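Local coordinates for uncharacterized protein (Staphylococcus aureus, PDB 3P8A) that is of unknown function but carries a glyoxalase-like domain of the VOC family, whose relatives are mostly metal-dependent enzymes or small-molecule binding proteins, at residues A[109-114]-A[164-169]; A[129-134]-A[150-155]; A[190-195]-A[249-254]. All blocks are in the same frame, centred on the assembly; numbering follows the deposited sequence.

Contact 1: residues A[109-114]-A[164-169]; sequences NICLHT and PPFFIQ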
loop_
_atom_site.group_PDB
_atom_site.type_symbol
_atom_site.label_atom_id
_atom_site.label_comp_id
_atom_site.label_asym_id
_atom_site.label_seq_id
_atom_site.Cartn_x
_atom_site.Cartn_y
_atom_site.Cartn_z
ATOM N N ASN A 109 2.988 -3.963 -0.186
ATOM C CA ASN A 109 1.537 -4.010 -0.071
ATOM C C ASN A 109 0.916 -2.692 -0.460
ATOM O O ASN A 109 1.618 -1.717 -0.748
ATOM C CB ASN A 109 1.126 -4.336 1.401
ATOM C CG ASN A 109 -0.133 -5.169 1.510
ATOM O OD1 ASN A 109 -0.968 -5.240 0.588
ATOM N ND2 ASN A 109 -0.284 -5.830 2.624
ATOM N N ILE A 110 -0.424 -2.662 -0.458
ATOM C CA ILE A 110 -1.215 -1.446 -0.670
ATOM C C ILE A 110 -2.108 -1.303 0.550
ATOM O O ILE A 110 -2.440 -2.288 1.222
ATOM C CB ILE A 110 -2.001 -1.448 -2.002
ATOM C CG1 ILE A 110 -2.935 -2.702 -2.107
ATOM C CG2 ILE A 110 -1.025 -1.345 -3.201
ATOM C CD1 ILE A 110 -4.025 -2.568 -3.191
ATOM N N CYS A 111 -2.519 -0.088 0.808
ATOM C CA CYS A 111 -3.318 0.252 1.953
ATOM C C CYS A 111 -4.521 1.012 1.450
ATOM O O CYS A 111 -4.390 1.921 0.634
ATOM C CB CYS A 111 -2.480 1.091 2.918
ATOM S SG CYS A 111 -3.367 1.672 4.385
ATOM N N LEU A 112 -5.697 0.629 1.948
ATOM C CA LEU A 112 -6.941 1.246 1.555
ATOM C C LEU A 112 -7.501 2.101 2.701
ATOM O O LEU A 112 -7.576 1.656 3.844
ATOM C CB LEU A 112 -7.963 0.167 1.106
ATOM C CG LEU A 112 -7.532 -0.825 -0.008
ATOM C CD1 LEU A 112 -8.634 -1.857 -0.270
ATOM C CD2 LEU A 112 -7.189 -0.091 -1.332
ATOM N N HIS A 113 -7.898 3.324 2.363
ATOM C CA HIS A 113 -8.445 4.336 3.253
ATOM C C HIS A 113 -9.947 4.101 3.583
ATOM O O HIS A 113 -10.731 3.837 2.672
ATOM C CB HIS A 113 -8.246 5.711 2.571
ATOM C CG HIS A 113 -9.035 6.820 3.184
ATOM N ND1 HIS A 113 -8.515 7.587 4.203
ATOM C CD2 HIS A 113 -10.298 7.231 2.925
ATOM C CE1 HIS A 113 -9.475 8.439 4.541
ATOM N NE2 HIS A 113 -10.571 8.254 3.805
ATOM N N THR A 114 -10.332 4.281 4.865
ATOM C CA THR A 114 -11.723 4.271 5.336
ATOM C C THR A 114 -11.978 5.391 6.322
ATOM O O THR A 114 -11.086 5.749 7.072
ATOM C CB THR A 114 -12.159 2.970 6.019
ATOM O OG1 THR A 114 -11.099 2.078 6.369
ATOM C CG2 THR A 114 -13.314 2.364 5.363
ATOM N N PRO A 164 -2.565 -9.714 1.760
ATOM C CA PRO A 164 -3.798 -8.935 1.650
ATOM C C PRO A 164 -3.597 -7.447 1.901
ATOM O O PRO A 164 -2.968 -7.073 2.896
ATOM C CB PRO A 164 -4.699 -9.537 2.758
ATOM C CG PRO A 164 -4.189 -10.928 2.940
ATOM C CD PRO A 164 -2.692 -10.754 2.808
ATOM N N PRO A 165 -4.194 -6.589 1.055
ATOM C CA PRO A 165 -4.196 -5.145 1.350
ATOM C C PRO A 165 -4.820 -4.918 2.735
ATOM O O PRO A 165 -5.652 -5.719 3.185
ATOM C CB PRO A 165 -5.109 -4.563 0.265
ATOM C CG PRO A 165 -5.020 -5.531 -0.851
ATOM C CD PRO A 165 -4.947 -6.875 -0.187
ATOM N N PHE A 166 -4.392 -3.856 3.419
ATOM C CA PHE A 166 -4.858 -3.555 4.766
ATOM C C PHE A 166 -5.552 -2.206 4.798
ATOM O O PHE A 166 -5.557 -1.496 3.791
ATOM C CB PHE A 166 -3.723 -3.682 5.797
ATOM C CG PHE A 166 -2.581 -2.716 5.605
ATOM C CD1 PHE A 166 -1.560 -2.992 4.705
ATOM C CD2 PHE A 166 -2.503 -1.547 6.357
ATOM C CE1 PHE A 166 -0.499 -2.103 4.542
ATOM C CE2 PHE A 166 -1.432 -0.669 6.201
ATOM C CZ PHE A 166 -0.433 -0.956 5.303
ATOM N N PHE A 167 -6.210 -1.895 5.926
ATOM C CA PHE A 167 -7.040 -0.703 6.042
ATOM C C PHE A 167 -6.446 0.326 6.973
ATOM O O PHE A 167 -5.803 -0.026 7.954
ATOM C CB PHE A 167 -8.439 -1.106 6.572
ATOM C CG PHE A 167 -9.164 -2.157 5.756
ATOM C CD1 PHE A 167 -10.017 -1.791 4.723
ATOM C CD2 PHE A 167 -9.046 -3.509 6.070
ATOM C CE1 PHE A 167 -10.700 -2.763 3.975
ATOM C CE2 PHE A 167 -9.715 -4.477 5.316
ATOM C CZ PHE A 167 -10.572 -4.089 4.294
ATOM N N ILE A 168 -6.712 1.591 6.684
ATOM C CA ILE A 168 -6.265 2.708 7.479
ATOM C C ILE A 168 -7.408 3.684 7.742
ATOM O O ILE A 168 -8.181 4.020 6.847
ATOM C CB ILE A 168 -5.020 3.448 6.856
ATOM C CG1 ILE A 168 -4.361 4.426 7.878
ATOM C CG2 ILE A 168 -5.358 4.171 5.511
ATOM C CD1 ILE A 168 -2.867 4.809 7.506
ATOM N N GLN A 169 -7.456 4.172 8.969
ATOM C CA GLN A 169 -8.347 5.246 9.368
ATOM C C GLN A 169 -7.461 6.259 10.091
ATOM O O GLN A 169 -6.921 5.979 11.166
ATOM C CB GLN A 169 -9.511 4.795 10.262
ATOM C CG GLN A 169 -10.553 5.924 10.396
ATOM C CD GLN A 169 -11.589 5.658 11.452
ATOM O OE1 GLN A 169 -12.267 4.629 11.454
ATOM N NE2 GLN A 169 -11.782 6.621 12.322
#

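Contact 2: residues A[129-134]-A[150-155]; sequences VEVVGP and QLLYIM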
loop_
_atom_site.group_PDB
_atom_site.type_symbol
_atom_site.label_atom_id
_atom_site.label_comp_id
_atom_site.label_asym_id
_atom_site.label_seq_id
_atom_site.Cartn_x
_atom_site.Cartn_y
_atom_site.Cartn_z
ATOM N N VAL A 129 -14.387 -13.357 8.300
ATOM C CA VAL A 129 -12.980 -13.157 7.948
ATOM C C VAL A 129 -12.281 -12.777 9.251
ATOM O O VAL A 129 -12.769 -11.891 9.973
ATOM C CB VAL A 129 -12.610 -12.266 6.716
ATOM C CG1 VAL A 129 -13.809 -11.598 6.068
ATOM C CG2 VAL A 129 -11.516 -11.256 7.028
ATOM N N GLU A 130 -11.230 -13.529 9.615
ATOM C CA GLU A 130 -10.475 -13.277 10.842
ATOM C C GLU A 130 -9.699 -11.983 10.597
ATOM O O GLU A 130 -9.065 -11.834 9.556
ATOM C CB GLU A 130 -9.544 -14.463 11.185
ATOM C CG GLU A 130 -8.581 -14.251 12.356
ATOM C CD GLU A 130 -9.130 -14.119 13.774
ATOM O OE1 GLU A 130 -10.220 -14.670 14.063
ATOM O OE2 GLU A 130 -8.433 -13.499 14.613
ATOM N N VAL A 131 -9.855 -11.019 11.494
ATOM C CA VAL A 131 -9.186 -9.727 11.386
ATOM C C VAL A 131 -8.247 -9.539 12.587
ATOM O O VAL A 131 -8.473 -10.153 13.617
ATOM C CB VAL A 131 -10.178 -8.530 11.233
ATOM C CG1 VAL A 131 -11.093 -8.698 10.032
ATOM C CG2 VAL A 131 -10.996 -8.300 12.508
ATOM N N VAL A 132 -7.198 -8.712 12.433
ATOM C CA VAL A 132 -6.270 -8.305 13.498
ATOM C C VAL A 132 -6.396 -6.793 13.602
ATOM O O VAL A 132 -6.250 -6.083 12.603
ATOM C CB VAL A 132 -4.800 -8.768 13.340
ATOM C CG1 VAL A 132 -3.893 -8.125 14.383
ATOM C CG2 VAL A 132 -4.687 -10.286 13.428
ATOM N N GLY A 133 -6.773 -6.325 14.781
ATOM C CA GLY A 133 -6.952 -4.905 15.018
ATOM C C GLY A 133 -8.367 -4.468 15.334
ATOM O O GLY A 133 -9.230 -5.311 15.560
ATOM N N PRO A 134 -8.647 -3.148 15.348
ATOM C CA PRO A 134 -7.750 -2.028 14.989
ATOM C C PRO A 134 -6.518 -1.854 15.864
ATOM O O PRO A 134 -6.596 -1.954 17.096
ATOM C CB PRO A 134 -8.670 -0.803 15.009
ATOM C CG PRO A 134 -10.058 -1.360 14.900
ATOM C CD PRO A 134 -10.009 -2.665 15.625
ATOM N N GLN A 150 -5.182 4.316 12.770
ATOM C CA GLN A 150 -5.489 2.937 13.132
ATOM C C GLN A 150 -5.371 2.073 11.893
ATOM O O GLN A 150 -5.759 2.497 10.807
ATOM C CB GLN A 150 -6.914 2.779 13.673
ATOM C CG GLN A 150 -7.228 3.588 14.919
ATOM C CD GLN A 150 -8.715 3.541 15.136
ATOM O OE1 GLN A 150 -9.453 4.487 14.833
ATOM N NE2 GLN A 150 -9.210 2.379 15.521
ATOM N N LEU A 151 -4.870 0.856 12.068
ATOM C CA LEU A 151 -4.762 -0.128 10.995
ATOM C C LEU A 151 -5.612 -1.356 11.333
ATOM O O LEU A 151 -5.781 -1.691 12.501
ATOM C CB LEU A 151 -3.307 -0.559 10.767
ATOM C CG LEU A 151 -2.314 0.544 10.379
ATOM C CD1 LEU A 151 -0.957 -0.033 10.180
ATOM C CD2 LEU A 151 -2.733 1.262 9.108
ATOM N N LEU A 152 -6.146 -2.020 10.315
ATOM C CA LEU A 152 -6.917 -3.252 10.474
ATOM C C LEU A 152 -6.397 -4.192 9.400
ATOM O O LEU A 152 -6.208 -3.783 8.249
ATOM C CB LEU A 152 -8.417 -2.997 10.311
ATOM C CG LEU A 152 -9.363 -4.210 10.447
ATOM C CD1 LEU A 152 -9.525 -4.641 11.902
ATOM C CD2 LEU A 152 -10.693 -3.895 9.823
ATOM N N TYR A 153 -6.084 -5.418 9.800
ATOM C CA TYR A 153 -5.538 -6.409 8.896
ATOM C C TYR A 153 -6.460 -7.574 8.701
ATOM O O TYR A 153 -7.162 -7.970 9.637
ATOM C CB TYR A 153 -4.230 -6.939 9.441
ATOM C CG TYR A 153 -3.152 -5.883 9.554
ATOM C CD1 TYR A 153 -2.361 -5.549 8.460
ATOM C CD2 TYR A 153 -2.853 -5.294 10.778
ATOM C CE1 TYR A 153 -1.351 -4.598 8.559
ATOM C CE2 TYR A 153 -1.813 -4.370 10.899
ATOM C CZ TYR A 153 -1.080 -4.012 9.778
ATOM O OH TYR A 153 -0.038 -3.140 9.877
ATOM N N ILE A 154 -6.395 -8.175 7.515
ATOM C CA ILE A 154 -7.118 -9.406 7.224
ATOM C C ILE A 154 -6.183 -10.566 7.541
ATOM O O ILE A 154 -5.033 -10.566 7.115
ATOM C CB ILE A 154 -7.604 -9.431 5.758
ATOM C CG1 ILE A 154 -8.713 -8.378 5.549
ATOM C CG2 ILE A 154 -8.075 -10.854 5.353
ATOM C CD1 ILE A 154 -8.999 -8.073 4.109
HETATM N N MSE A 155 -6.669 -11.556 8.300
HETATM C CA MSE A 155 -5.884 -12.748 8.586
HETATM C C MSE A 155 -6.525 -13.981 7.909
HETATM O O MSE A 155 -7.388 -14.659 8.484
HETATM C CB MSE A 155 -5.689 -12.937 10.087
HETATM C CG MSE A 155 -4.437 -13.692 10.404
HETATM SE SE MSE A 155 -4.779 -14.904 11.837
HETATM C CE MSE A 155 -5.371 -16.418 10.731
HETATM O O HOH W 1 -9.918 -15.334 7.403
#

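Contact 3: residues A[190-195]-A[249-254]; sequences SIETVI and IIKDAQ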
loop_
_atom_site.group_PDB
_atom_site.type_symbol
_atom_site.label_atom_id
_atom_site.label_comp_id
_atom_site.label_asym_id
_atom_site.label_seq_id
_atom_site.Cartn_x
_atom_site.Cartn_y
_atom_site.Cartn_z
ATOM N N SER A 190 -0.837 11.276 -11.069
ATOM C CA SER A 190 -2.072 10.638 -10.660
ATOM C C SER A 190 -1.886 9.122 -10.787
ATOM O O SER A 190 -1.572 8.637 -11.876
ATOM C CB SER A 190 -3.224 11.117 -11.541
ATOM O OG SER A 190 -4.479 10.811 -10.956
ATOM N N ILE A 191 -2.016 8.379 -9.670
ATOM C CA ILE A 191 -1.921 6.917 -9.700
ATOM C C ILE A 191 -3.151 6.425 -10.487
ATOM O O ILE A 191 -4.265 6.891 -10.244
ATOM C CB ILE A 191 -1.765 6.275 -8.293
ATOM C CG1 ILE A 191 -0.365 6.580 -7.698
ATOM C CG2 ILE A 191 -2.013 4.758 -8.333
ATOM C CD1 ILE A 191 -0.260 6.546 -6.200
ATOM N N GLU A 192 -2.928 5.543 -11.469
ATOM C CA GLU A 192 -3.984 5.024 -12.323
ATOM C C GLU A 192 -4.235 3.543 -12.086
ATOM O O GLU A 192 -5.392 3.116 -12.067
ATOM C CB GLU A 192 -3.590 5.265 -13.788
ATOM C CG GLU A 192 -4.667 4.942 -14.809
ATOM C CD GLU A 192 -4.234 5.037 -16.256
ATOM O OE1 GLU A 192 -3.024 5.235 -16.519
ATOM O OE2 GLU A 192 -5.114 4.901 -17.135
ATOM N N THR A 193 -3.152 2.741 -11.975
ATOM C CA THR A 193 -3.257 1.295 -11.854
ATOM C C THR A 193 -2.161 0.742 -10.986
ATOM O O THR A 193 -1.034 1.230 -11.004
ATOM C CB THR A 193 -3.183 0.646 -13.266
ATOM O OG1 THR A 193 -4.141 1.257 -14.119
ATOM C CG2 THR A 193 -3.430 -0.870 -13.257
ATOM N N VAL A 194 -2.493 -0.324 -10.281
ATOM C CA VAL A 194 -1.586 -1.116 -9.474
ATOM C C VAL A 194 -1.645 -2.499 -10.090
ATOM O O VAL A 194 -2.741 -3.077 -10.257
ATOM C CB VAL A 194 -1.919 -1.105 -7.954
ATOM C CG1 VAL A 194 -1.036 -2.102 -7.186
ATOM C CG2 VAL A 194 -1.720 0.284 -7.389
ATOM N N ILE A 195 -0.472 -2.974 -10.523
ATOM C CA ILE A 195 -0.348 -4.276 -11.133
ATOM C C ILE A 195 0.244 -5.274 -10.144
ATOM O O ILE A 195 1.329 -5.054 -9.569
ATOM C CB ILE A 195 0.395 -4.254 -12.507
ATOM C CG1 ILE A 195 -0.337 -3.330 -13.503
ATOM C CG2 ILE A 195 0.447 -5.687 -13.081
ATOM C CD1 ILE A 195 0.280 -3.299 -14.969
ATOM N N ILE A 249 1.194 2.353 -12.259
ATOM C CA ILE A 249 1.076 3.175 -13.466
ATOM C C ILE A 249 0.628 4.536 -13.011
ATOM O O ILE A 249 -0.402 4.651 -12.357
ATOM C CB ILE A 249 0.159 2.574 -14.573
ATOM C CG1 ILE A 249 0.603 1.131 -14.940
ATOM C CG2 ILE A 249 0.127 3.491 -15.818
ATOM C CD1 ILE A 249 -0.357 0.397 -15.892
ATOM N N ILE A 250 1.446 5.548 -13.294
ATOM C CA ILE A 250 1.227 6.932 -12.870
ATOM C C ILE A 250 1.056 7.803 -14.080
ATOM O O ILE A 250 1.950 7.878 -14.920
ATOM C CB ILE A 250 2.338 7.480 -11.924
ATOM C CG1 ILE A 250 2.580 6.538 -10.719
ATOM C CG2 ILE A 250 1.935 8.877 -11.394
ATOM C CD1 ILE A 250 3.971 6.766 -9.990
ATOM N N LYS A 251 -0.088 8.468 -14.171
ATOM C CA LYS A 251 -0.350 9.398 -15.256
ATOM C C LYS A 251 0.476 10.648 -14.938
ATOM O O LYS A 251 0.498 11.095 -13.787
ATOM C CB LYS A 251 -1.846 9.724 -15.329
ATOM C CG LYS A 251 -2.661 8.686 -16.086
ATOM C CD LYS A 251 -4.113 9.152 -16.275
ATOM C CE LYS A 251 -5.117 8.564 -15.296
ATOM N NZ LYS A 251 -4.933 9.047 -13.897
ATOM N N ASP A 252 1.235 11.139 -15.915
ATOM C CA ASP A 252 2.095 12.310 -15.736
ATOM C C ASP A 252 1.682 13.386 -16.743
ATOM O O ASP A 252 1.897 13.217 -17.944
ATOM C CB ASP A 252 3.591 11.924 -15.861
ATOM C CG ASP A 252 4.609 13.049 -15.684
ATOM O OD1 ASP A 252 4.238 14.116 -15.138
ATOM O OD2 ASP A 252 5.792 12.844 -16.048
ATOM N N ALA A 253 1.069 14.482 -16.243
ATOM C CA ALA A 253 0.589 15.617 -17.045
ATOM C C ALA A 253 1.702 16.315 -17.844
ATOM O O ALA A 253 1.417 16.890 -18.898
ATOM C CB ALA A 253 -0.131 16.620 -16.154
ATOM N N GLN A 254 2.954 16.244 -17.359
ATOM C CA GLN A 254 4.128 16.845 -18.003
ATOM C C GLN A 254 4.870 15.871 -18.959
ATOM O O GLN A 254 5.816 16.285 -19.632
ATOM C CB GLN A 254 5.097 17.451 -16.966
ATOM C CG GLN A 254 4.501 18.555 -16.069
ATOM C CD GLN A 254 4.229 19.904 -16.723
ATOM O OE1 GLN A 254 4.282 20.084 -17.950
ATOM N NE2 GLN A 254 3.898 20.892 -15.899
HETATM O O HOH W 2 -6.861 7.752 -12.185
#

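Contact 1: residues A[109-114]-A[164-169]
Pro165 lies alongside Ile110, the two side chains pointing the same way, with Pro165 CB 3.7 Å from Ile110 CG1. The Ile110 branch gets there because CG1 is tucked between its own backbone N and carbonyl carbon (chi1 56°), and CD1 then runs on past the proline ring. Trp208 and Phe212 of helix 201-212 also pack on Pro165. At Phe166 the pairing of the two strands begins with a long, weak bond from Phe166 N to Ile110 O, and tightens at once: Leu112 N reaches Phe166 O at 2.8 Å, with an N-H...O angle of 173°. The Phe166 ring folds back toward Cys111, whose CB sits over one face, 4.0 Å from the ring centroid, a CH-pi contact. The sulfur approaches the same ring obliquely, Cys111 SG lying 3.5 Å from Phe166 CE2.

These are parallel neighbours in the mixed eight-stranded sheet of the glyoxalase-like domain, with strand 24-31 beyond 106-113 and strand 147-155 beyond 166-170. Phe167 and Leu112 point to the other face of that sheet, where Phe167 packs on Ile117, Val120 and Leu124 of helix 117-125. Ile168 returns to the cysteine side. Ile168 N donates to Leu112 O from a position tilted 26° out of the carbonyl plane, and Ile168 CG2 presses on Cys111 SG at 3.4 Å. Thr114 N donates to Ile168 O at 2.9 Å. Last comes Gln169, whose extended chain passes CG within 3.4 Å of Thr114 O on its way to a hydrogen bond between OE1 and Ile117 N.

Contact 2: residues A[129-134]-A[150-155]
Segments 129-134 and 150-155 run antiparallel, the axes of their short strands 4.5 Å apart at the closest, with Val132 and Tyr153 a hydrogen-bonded pair and Val131 and Ile154 a non-hydrogen-bonded one. Val132 and Tyr153 exchange two bonds of 2.9 Å, Val132 N to Tyr153 O and Tyr153 N to Val132 O; the second is the straighter, at 172°, and its donor lies in the carbonyl plane. Farther along, Met155 N donates to Glu130 O, and a water accepts from Glu130 N and donates to Met155 O.

Side chains alternate between the two faces. Glu130 and Met155, a selenomethionine, lie side by side on one, pointing the same way, with Glu130 CG 3.9 Å from Met155 SE. Val132 and Tyr153 share this face, and Val92 packs on Val132, Tyr153 and Met155 together. The two strands form a beta hairpin at the edge of the domain's large mixed sheet, 130-139 being the outermost strand within the chain. The Tyr153 ring meets that of Phe166, and its OH is hydrogen-bonded to Phe94 N.

On the other face Leu152 reaches across to segment 129-134, its CD1 touching Gly133 C at 3.6 Å and, more loosely, Val131 CG2. CG stands opposite the backbone N (chi1 180°), and the turn at chi2, 75°, brings that methyl toward segment 129-134. The peptide between Gly133 and Pro134 is cis. Beyond it, the Pro134 ring runs beside the amide end of Gln150, with Pro134 CB 3.3 Å from Gln150 NE2.

Contact 3: residues A[190-195]-A[249-254]
A classic beta bulge interrupts the antiparallel pairing of strands 189-198 and 244-252, which are neighbours in the second, seven-stranded mixed sheet of the chain. Glu192 and Thr193 both face Ile249, so the register slips by one residue after the pair Ile191 and Ile250. Two N-H groups converge on Ile249 O: Glu192 N at 2.8 Å and, by a weak bond, Thr193 N at 3.4 Å. Ile249 N then returns a nearly straight bond to Thr193 O. Outside the bulge, Ser190 and Lys251 form a hydrogen-bonded pair, with Lys251 N 2.7 Å from Ser190 O and a more bent bond in return.

Glu192 owes its place to the bulge, where its backbone turns out of the extended range (psi -44°) and its CB points toward strand 244-252. The side chain crosses Lys251 at about a right angle, and the contact is made through the lysine's methylenes: Glu192 OE1 sits 3.5 Å from Lys251 CG. The opposite charges remain 5.0 Å apart between Glu192 OE1 and Lys251 NZ, so any attraction between them is probably modest.

Ile249 fills the same side with its CD1 methyl, which touches Thr193 CB and, at 3.9 Å, Ile195 CD1. Arg269 of strand 266-272 packs on both isoleucines. On the opposite face Ile191 and Ile250 meet loosely through their CG1 atoms, with Ile45 and Asn68 among the residues around them. Lys251 bends at its last two torsions, bringing NZ back over strand 190-195, where it donates to a water 2.9 Å from Lys251 NZ that in turn bonds weakly to Ile191 O.

In the fold
Contacts 1 and 2 belong to the same eight-stranded sheet and are knitted together directly, because strands 147-155 and 166-170 are neighbours: Phe167 N to Leu152 O and Gln169 O to Gln150 N are probable hydrogen bonds. Contact 1 is the buried one, its centre about 6 Å from the centre of the chain, and its packing is carried by aromatic and aliphatic side chains and one cysteine. Contact 2 lies at the sheet's edge and is partly buried, with a water bridging its backbone. Contact 3, also partly buried, sits in the other sheet, its centre about 29 Å from that of contact 2, and brings a glutamate and a lysine against each other beside a bulge. Contact 1 touches it through Ile110 CG2 and Val194 CG1.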